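Long-range contacts in phosphonate monoester hydrolase (Ruegeria pomeroyi, PDB 4UPK), which belongs to the sulfatase family of the alkaline phosphatase superfamily, with an alpha/beta fold built around a mixed central beta sheet: residues A[91-97]-A[409-413]; A[515-519]-A[534-538]. All coordinates share one frame; numbering follows the deposited sequence.

From the N terminus, the chain passes along helix 82-91 and reaches 91-97, which holds the end of that helix, a short turn and the start of helix 95-98. It then runs through most of the sulfatase fold before 409-413, in the loop between helices 394-402 and 416-419, closes contact 1. Contact 2 opens later and is much more local: helix 499-515 ends, the chain makes the hairpin of strands 524-527 and 530-533, and the C-terminal tail 534-538 returns to 515-519. The two closures follow one another without nesting or crossing, yet their centres lie about 10 Å apart. Asp411 joins them, its OD1 forming a salt bridge to Arg536 NH1 at 2.8 Å, so the tail is tied to the buried loop.

Contact 1: A[91-97]-A[409-413]; sequences TGQYAMN and AVDGR
The carboxylate of Asp411 sits against the start of helix 95-98 and binds the N-cap residue, Tyr94, through its backbone. In this corner of the sulfatase fold a short turn joins helix 82-91 to helix 95-98, and the 409-413 loop is bonded to that turn. Asp411 OD2 takes two hydrogen bonds: Tyr94 N comes in at 2.8 Å on the anti lone pair, while Asn97 ND2 approaches at 2.7 Å on the syn side, 18° out of the carboxylate plane. With CG beside its own backbone N (chi1 -65°), Asp411 turns this oxygen to both donors at once. The other oxygen, OD1, has a salt bridge to Arg536, so the buried charge is shared between a helix start and a cation, which would favour the ionised form.

Two residues back, Gly92 leaves helix 82-91 with positive phi, and its carbonyl O faces the loop backbone. Gly412 N donates to Gly92 O at 3.0 Å; the bond from Asp411 N to the same oxygen is weak. Further out, the Tyr94 side chain crosses that of Asp411 at a slant, with Tyr94 CD2 3.6 Å from Asp411 CB and the ring and carboxylate planes 29° apart. Its hydroxyl bonds to Glu390 and also accepts from a water that donates to Asp411 O. The packing continues beyond Gly92: Val410 CG2 rests 3.4 Å from Thr91 O, and the extended Gln93 chain passes Ala409, placing Gln93 NE2 3.4 Å from Ala409 CB.

Contact 2: A[515-519]-A[534-538]; sequences RNMDH and QRRYD
Arg536 lays its guanidinium flat on the imidazole of His519, a parallel guanidinium-imidazole stack that holds the C-terminal tail against the loop following helix 499-515. From CB the side chain leaves with CG anti to the backbone N (chi1 -170°) and stays extended to NE, which carries it across His519. Arg536 CG lies over the centre of the neighbouring Tyr537 ring and 3.8 Å from His519 CD2. Next, Arg536 CD makes an off-centre CH-pi contact, 4.0 Å from the centroid of the His519 ring. Arg536 NE follows at 3.7 Å from His519 CD2. Arg536 CZ then comes within 3.6 Å of His519 ND1, with the two planes only 12° apart. At the tip the nitrogens diverge: Arg536 NH1, in its salt bridge to Asp411, also touches His519 CB at 3.5 Å, while Arg536 NH2 has Asn516 OD1 near the guanidinium plane, 3.2 Å away. Asn516 ND2 is hydrogen-bonded to His512 O.

The rotation of the imidazole is fixed from both nitrogens. Its NE2 is hydrogen-bonded to Ser455 of the second subunit, bringing the stack to the subunit interface, and His519 ND1 donates to Met517 O at 2.6 Å.

Contact 1: A[91-97]-A[409-413]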
ATOM      1  N   THR A  91      -5.356 -20.540   4.707  1.00 19.04           N
ATOM      2  CA  THR A  91      -4.202 -19.768   5.234  1.00 18.29           C
ATOM      3  C   THR A  91      -3.177 -20.643   5.955  1.00 20.22           C
ATOM      4  O   THR A  91      -2.044 -20.200   6.134  1.00 20.79           O
ATOM      5  CB  THR A  91      -4.618 -18.609   6.168  1.00 23.24           C
ATOM      6  OG1 THR A  91      -5.193 -19.134   7.370  1.00 21.43           O
ATOM      7  CG2 THR A  91      -5.532 -17.581   5.499  1.00 23.02           C
ATOM      8  N   GLY A  92      -3.570 -21.844   6.387  1.00 14.53           N
ATOM      9  CA  GLY A  92      -2.672 -22.733   7.122  1.00 13.90           C
ATOM     10  C   GLY A  92      -2.415 -22.294   8.558  1.00 16.16           C
ATOM     11  O   GLY A  92      -1.484 -22.790   9.203  1.00 14.93           O
ATOM     12  N   GLN A  93      -3.271 -21.384   9.085  1.00 13.93           N
ATOM     13  CA  GLN A  93      -3.158 -20.829  10.442  1.00 13.16           C
ATOM     14  C   GLN A  93      -4.351 -21.189  11.313  1.00 15.88           C
ATOM     15  O   GLN A  93      -5.462 -21.336  10.811  1.00 15.38           O
ATOM     16  CB  GLN A  93      -3.085 -19.286  10.400  1.00 13.70           C
ATOM     17  CG  GLN A  93      -1.983 -18.691   9.551  1.00 15.61           C
ATOM     18  CD  GLN A  93      -1.971 -17.182   9.606  1.00 26.18           C
ATOM     19  OE1 GLN A  93      -2.492 -16.549  10.522  1.00 19.29           O
ATOM     20  NE2 GLN A  93      -1.312 -16.568   8.654  1.00 23.42           N
ATOM     21  N   TYR A  94      -4.135 -21.234  12.629  1.00 12.25           N
ATOM     22  CA  TYR A  94      -5.195 -21.420  13.614  1.00 11.04           C
ATOM     23  C   TYR A  94      -6.038 -20.119  13.617  1.00 13.01           C
ATOM     24  O   TYR A  94      -5.517 -19.065  13.274  1.00 12.70           O
ATOM     25  CB  TYR A  94      -4.592 -21.646  15.016  1.00 11.53           C
ATOM     26  CG  TYR A  94      -3.907 -22.985  15.189  1.00 14.30           C
ATOM     27  CD1 TYR A  94      -4.641 -24.167  15.232  1.00 15.26           C
ATOM     28  CD2 TYR A  94      -2.534 -23.064  15.420  1.00 15.95           C
ATOM     29  CE1 TYR A  94      -4.020 -25.397  15.439  1.00 14.59           C
ATOM     30  CE2 TYR A  94      -1.898 -24.291  15.597  1.00 16.59           C
ATOM     31  CZ  TYR A  94      -2.644 -25.457  15.611  1.00 21.33           C
ATOM     32  OH  TYR A  94      -2.004 -26.666  15.757  1.00 17.88           O
ATOM     33  N   ALA A  95      -7.321 -20.208  13.972  1.00  9.77           N
ATOM     34  CA  ALA A  95      -8.233 -19.077  14.077  1.00  9.75           C
ATOM     35  C   ALA A  95      -7.678 -18.027  15.051  1.00 16.27           C
ATOM     36  O   ALA A  95      -7.973 -16.851  14.852  1.00 16.57           O
ATOM     37  CB  ALA A  95      -9.612 -19.554  14.535  1.00 10.25           C
ATOM     38  N   MET A  96      -6.875 -18.440  16.101  1.00 13.30           N
ATOM     39  CA  MET A  96      -6.243 -17.527  17.077  1.00 12.13           C
ATOM     40  C   MET A  96      -5.221 -16.618  16.399  1.00 16.32           C
ATOM     41  O   MET A  96      -4.925 -15.544  16.892  1.00 16.56           O
ATOM     42  CB  MET A  96      -5.652 -18.260  18.315  1.00 13.78           C
ATOM     43  CG  MET A  96      -4.580 -19.299  18.017  1.00 16.01           C
ATOM     44  SD  MET A  96      -4.130 -20.222  19.510  1.00 18.48           S
ATOM     45  CE  MET A  96      -2.983 -21.381  18.816  1.00 15.64           C
ATOM     46  N   ASN A  97      -4.730 -17.044  15.240  1.00 15.50           N
ATOM     47  CA  ASN A  97      -3.776 -16.302  14.441  1.00 16.84           C
ATOM     48  C   ASN A  97      -4.419 -15.553  13.261  1.00 20.36           C
ATOM     49  O   ASN A  97      -4.179 -14.338  13.107  1.00 20.36           O
ATOM     50  CB  ASN A  97      -2.629 -17.219  14.006  1.00 17.69           C
ATOM     51  CG  ASN A  97      -1.753 -17.599  15.176  1.00 28.01           C
ATOM     52  OD1 ASN A  97      -1.628 -16.858  16.149  1.00 18.81           O
ATOM     53  ND2 ASN A  97      -1.143 -18.759  15.127  1.00 22.09           N
ATOM     54  N   ALA A 409       4.169 -17.614   8.887  1.00 20.13           N
ATOM     55  CA  ALA A 409       2.807 -17.387   9.399  1.00 19.86           C
ATOM     56  C   ALA A 409       1.982 -18.697   9.481  1.00 21.00           C
ATOM     57  O   ALA A 409       1.090 -18.810  10.319  1.00 19.95           O
ATOM     58  CB  ALA A 409       2.082 -16.381   8.511  1.00 21.02           C
ATOM     59  N   VAL A 410       2.300 -19.678   8.620  1.00 16.81           N
ATOM     60  CA  VAL A 410       1.622 -20.970   8.558  1.00 15.72           C
ATOM     61  C   VAL A 410       1.932 -21.819   9.797  1.00 21.92           C
ATOM     62  O   VAL A 410       3.089 -22.191  10.045  1.00 22.28           O
ATOM     63  CB  VAL A 410       1.877 -21.703   7.201  1.00 18.50           C
ATOM     64  CG1 VAL A 410       1.320 -23.120   7.195  1.00 17.38           C
ATOM     65  CG2 VAL A 410       1.311 -20.906   6.029  1.00 17.51           C
ATOM     66  N   ASP A 411       0.883 -22.102  10.579  1.00 19.32           N
ATOM     67  CA  ASP A 411       0.934 -22.924  11.801  1.00 19.40           C
ATOM     68  C   ASP A 411       0.984 -24.419  11.488  1.00 24.98           C
ATOM     69  O   ASP A 411       1.522 -25.189  12.290  1.00 24.65           O
ATOM     70  CB  ASP A 411      -0.281 -22.640  12.695  1.00 20.00           C
ATOM     71  CG  ASP A 411      -0.340 -21.233  13.266  1.00 19.53           C
ATOM     72  OD1 ASP A 411       0.692 -20.758  13.788  1.00 21.54           O
ATOM     73  OD2 ASP A 411      -1.427 -20.631  13.236  1.00 14.16           O
ATOM     74  N   GLY A 412       0.394 -24.808  10.347  1.00 21.52           N
ATOM     75  CA  GLY A 412       0.345 -26.189   9.884  1.00 19.93           C
ATOM     76  C   GLY A 412       1.672 -26.713   9.403  1.00 23.26           C
ATOM     77  O   GLY A 412       2.582 -25.943   9.099  1.00 23.48           O
ATOM     78  N   ARG A 413       1.783 -28.038   9.341  1.00 19.41           N
ATOM     79  CA  ARG A 413       2.980 -28.738   8.908  1.00 19.35           C
ATOM     80  C   ARG A 413       2.652 -29.672   7.741  1.00 24.28           C
ATOM     81  O   ARG A 413       1.594 -30.306   7.723  1.00 22.86           O
ATOM     82  CB  ARG A 413       3.591 -29.527  10.077  1.00 18.66           C
ATOM     83  CG  ARG A 413       4.192 -28.640  11.170  1.00 21.06           C
ATOM     84  CD  ARG A 413       4.794 -29.440  12.308  1.00 18.03           C
ATOM     85  NE  ARG A 413       5.888 -30.316  11.874  1.00 21.89           N
ATOM     86  CZ  ARG A 413       6.483 -31.209  12.659  1.00 35.64           C
ATOM     87  NH1 ARG A 413       6.121 -31.333  13.928  1.00 23.42           N
ATOM     88  NH2 ARG A 413       7.437 -31.989  12.180  1.00 26.05           N
TER
HETATM   89  O   HOH W   1       0.170 -26.925  14.118  1.00 28.35           O

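Contact 2: A[515-519]-A[534-538]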
ATOM      1  N   ARG A 515       2.858 -21.609  22.235  1.00 16.77           N
ATOM      2  CA  ARG A 515       3.759 -22.124  21.193  1.00 16.19           C
ATOM      3  C   ARG A 515       3.306 -21.789  19.776  1.00 20.72           C
ATOM      4  O   ARG A 515       4.090 -21.926  18.830  1.00 21.20           O
ATOM      5  CB  ARG A 515       3.957 -23.632  21.320  1.00 12.30           C
ATOM      6  CG  ARG A 515       4.861 -24.053  22.466  1.00 16.47           C
ATOM      7  CD  ARG A 515       4.631 -25.528  22.722  1.00 31.00           C
ATOM      8  NE  ARG A 515       5.445 -26.031  23.825  1.00 42.88           N
ATOM      9  CZ  ARG A 515       5.300 -27.228  24.381  1.00 55.03           C
ATOM     10  NH1 ARG A 515       4.351 -28.055  23.955  1.00 43.83           N
ATOM     11  NH2 ARG A 515       6.093 -27.603  25.375  1.00 36.08           N
ATOM     12  N   ASN A 516       2.050 -21.372  19.622  1.00 16.80           N
ATOM     13  CA  ASN A 516       1.492 -21.047  18.315  1.00 15.48           C
ATOM     14  C   ASN A 516       0.889 -19.644  18.264  1.00 18.44           C
ATOM     15  O   ASN A 516      -0.252 -19.482  17.821  1.00 19.15           O
ATOM     16  CB  ASN A 516       0.504 -22.142  17.817  1.00 14.25           C
ATOM     17  CG  ASN A 516       1.112 -23.517  17.727  1.00 26.01           C
ATOM     18  OD1 ASN A 516       1.715 -23.905  16.720  1.00 20.17           O
ATOM     19  ND2 ASN A 516       1.048 -24.249  18.824  1.00 12.89           N
ATOM     20  N   MET A 517       1.674 -18.623  18.678  1.00 13.05           N
ATOM     21  CA  MET A 517       1.279 -17.221  18.564  1.00 12.25           C
ATOM     22  C   MET A 517       1.645 -16.779  17.147  1.00 17.39           C
ATOM     23  O   MET A 517       2.333 -17.534  16.456  1.00 17.82           O
ATOM     24  CB  MET A 517       1.973 -16.348  19.608  1.00 13.70           C
ATOM     25  CG  MET A 517       1.305 -16.387  20.949  1.00 15.73           C
ATOM     26  SD  MET A 517       2.108 -15.249  22.090  1.00 20.01           S
ATOM     27  CE  MET A 517       3.379 -16.264  22.699  1.00 16.34           C
ATOM     28  N   ASP A 518       1.176 -15.593  16.698  1.00 13.93           N
ATOM     29  CA  ASP A 518       1.425 -15.099  15.335  1.00 14.27           C
ATOM     30  C   ASP A 518       2.908 -15.081  14.918  1.00 20.32           C
ATOM     31  O   ASP A 518       3.684 -14.285  15.448  1.00 20.77           O
ATOM     32  CB  ASP A 518       0.751 -13.729  15.111  1.00 16.05           C
ATOM     33  CG  ASP A 518       0.492 -13.381  13.652  1.00 27.94           C
ATOM     34  OD1 ASP A 518       1.267 -13.831  12.780  1.00 29.06           O
ATOM     35  OD2 ASP A 518      -0.466 -12.642  13.384  1.00 36.56           O
ATOM     36  N   HIS A 519       3.291 -15.958  13.962  1.00 19.09           N
ATOM     37  CA  HIS A 519       4.681 -16.089  13.466  1.00 19.66           C
ATOM     38  C   HIS A 519       5.019 -15.286  12.184  1.00 23.37           C
ATOM     39  O   HIS A 519       6.099 -15.497  11.616  1.00 22.83           O
ATOM     40  CB  HIS A 519       5.039 -17.575  13.255  1.00 19.74           C
ATOM     41  CG  HIS A 519       5.450 -18.296  14.493  1.00 22.14           C
ATOM     42  ND1 HIS A 519       4.549 -18.564  15.507  1.00 22.70           N
ATOM     43  CD2 HIS A 519       6.644 -18.841  14.816  1.00 24.09           C
ATOM     44  CE1 HIS A 519       5.219 -19.257  16.407  1.00 22.09           C
ATOM     45  NE2 HIS A 519       6.492 -19.416  16.052  1.00 23.20           N
ATOM     46  N   GLN A 534      14.488 -16.612  10.161  1.00 29.12           N
ATOM     47  CA  GLN A 534      14.698 -17.972  10.644  1.00 28.46           C
ATOM     48  C   GLN A 534      13.468 -18.788  10.243  1.00 30.37           C
ATOM     49  O   GLN A 534      12.345 -18.347  10.471  1.00 29.14           O
ATOM     50  CB  GLN A 534      14.895 -17.977  12.175  1.00 30.07           C
ATOM     51  CG  GLN A 534      15.267 -19.329  12.794  1.00 49.20           C
ATOM     52  CD  GLN A 534      16.562 -19.922  12.264  1.00 67.64           C
ATOM     53  OE1 GLN A 534      17.664 -19.371  12.436  1.00 58.54           O
ATOM     54  NE2 GLN A 534      16.461 -21.081  11.625  1.00 61.96           N
ATOM     55  N   ARG A 535      13.689 -19.946   9.603  1.00 27.29           N
ATOM     56  CA  ARG A 535      12.672 -20.895   9.138  1.00 27.54           C
ATOM     57  C   ARG A 535      11.949 -21.508  10.346  1.00 30.06           C
ATOM     58  O   ARG A 535      12.613 -21.951  11.280  1.00 30.07           O
ATOM     59  CB  ARG A 535      13.348 -21.988   8.296  1.00 28.69           C
ATOM     60  CG  ARG A 535      12.396 -22.862   7.511  1.00 43.97           C
ATOM     61  CD  ARG A 535      13.093 -23.458   6.296  1.00 56.94           C
ATOM     62  NE  ARG A 535      13.554 -24.833   6.515  1.00 69.19           N
ATOM     63  CZ  ARG A 535      13.149 -25.886   5.804  1.00 86.22           C
ATOM     64  NH1 ARG A 535      12.270 -25.734   4.818  1.00 67.38           N
ATOM     65  NH2 ARG A 535      13.618 -27.099   6.077  1.00 76.63           N
ATOM     66  N   ARG A 536      10.597 -21.487  10.340  1.00 25.42           N
ATOM     67  CA  ARG A 536       9.775 -21.974  11.460  1.00 24.29           C
ATOM     68  C   ARG A 536       9.845 -23.470  11.644  1.00 28.54           C
ATOM     69  O   ARG A 536      10.027 -23.964  12.767  1.00 26.72           O
ATOM     70  CB  ARG A 536       8.308 -21.514  11.319  1.00 21.64           C
ATOM     71  CG  ARG A 536       7.475 -21.776  12.560  1.00 19.56           C
ATOM     72  CD  ARG A 536       6.018 -21.438  12.335  1.00 29.09           C
ATOM     73  NE  ARG A 536       5.167 -21.945  13.418  1.00 25.40           N
ATOM     74  CZ  ARG A 536       3.918 -21.551  13.634  1.00 30.96           C
ATOM     75  NH1 ARG A 536       3.362 -20.632  12.852  1.00  8.24           N
ATOM     76  NH2 ARG A 536       3.218 -22.059  14.646  1.00 15.68           N
ATOM     77  N   TYR A 537       9.647 -24.187  10.535  1.00 27.53           N
ATOM     78  CA  TYR A 537       9.604 -25.627  10.540  1.00 27.75           C
ATOM     79  C   TYR A 537      10.812 -26.353   9.998  1.00 36.55           C
ATOM     80  O   TYR A 537      11.205 -26.229   8.830  1.00 36.42           O
ATOM     81  CB  TYR A 537       8.260 -26.152  10.049  1.00 27.62           C
ATOM     82  CG  TYR A 537       7.115 -25.833  10.993  1.00 26.99           C
ATOM     83  CD1 TYR A 537       7.089 -26.343  12.290  1.00 28.43           C
ATOM     84  CD2 TYR A 537       6.013 -25.091  10.562  1.00 26.74           C
ATOM     85  CE1 TYR A 537       6.002 -26.122  13.134  1.00 27.51           C
ATOM     86  CE2 TYR A 537       4.919 -24.868  11.395  1.00 26.01           C
ATOM     87  CZ  TYR A 537       4.915 -25.393  12.679  1.00 28.45           C
ATOM     88  OH  TYR A 537       3.861 -25.167  13.529  1.00 20.71           O
ATOM     89  N   ASP A 538      11.421 -27.060  10.952  1.00 35.69           N
ATOM     90  CA  ASP A 538      12.578 -27.945  11.015  1.00 43.30           C
ATOM     91  C   ASP A 538      13.137 -28.480   9.705  1.00 54.56           C
ATOM     92  O   ASP A 538      12.342 -28.904   8.837  1.00 57.55           O
ATOM     93  CB  ASP A 538      12.245 -29.092  11.996  1.00 45.10           C
ATOM     94  CG  ASP A 538      11.080 -28.750  12.923  1.00 50.99           C
ATOM     95  OD1 ASP A 538      11.195 -27.752  13.682  1.00 50.29           O
ATOM     96  OD2 ASP A 538      10.026 -29.424  12.829  1.00 54.56           O
ATOM     97  OXT ASP A 538      14.383 -28.536   9.586  1.00 71.81           O
TER
HETATM   98  O   HOH W   2       1.338 -17.896  13.088  1.00 12.76           O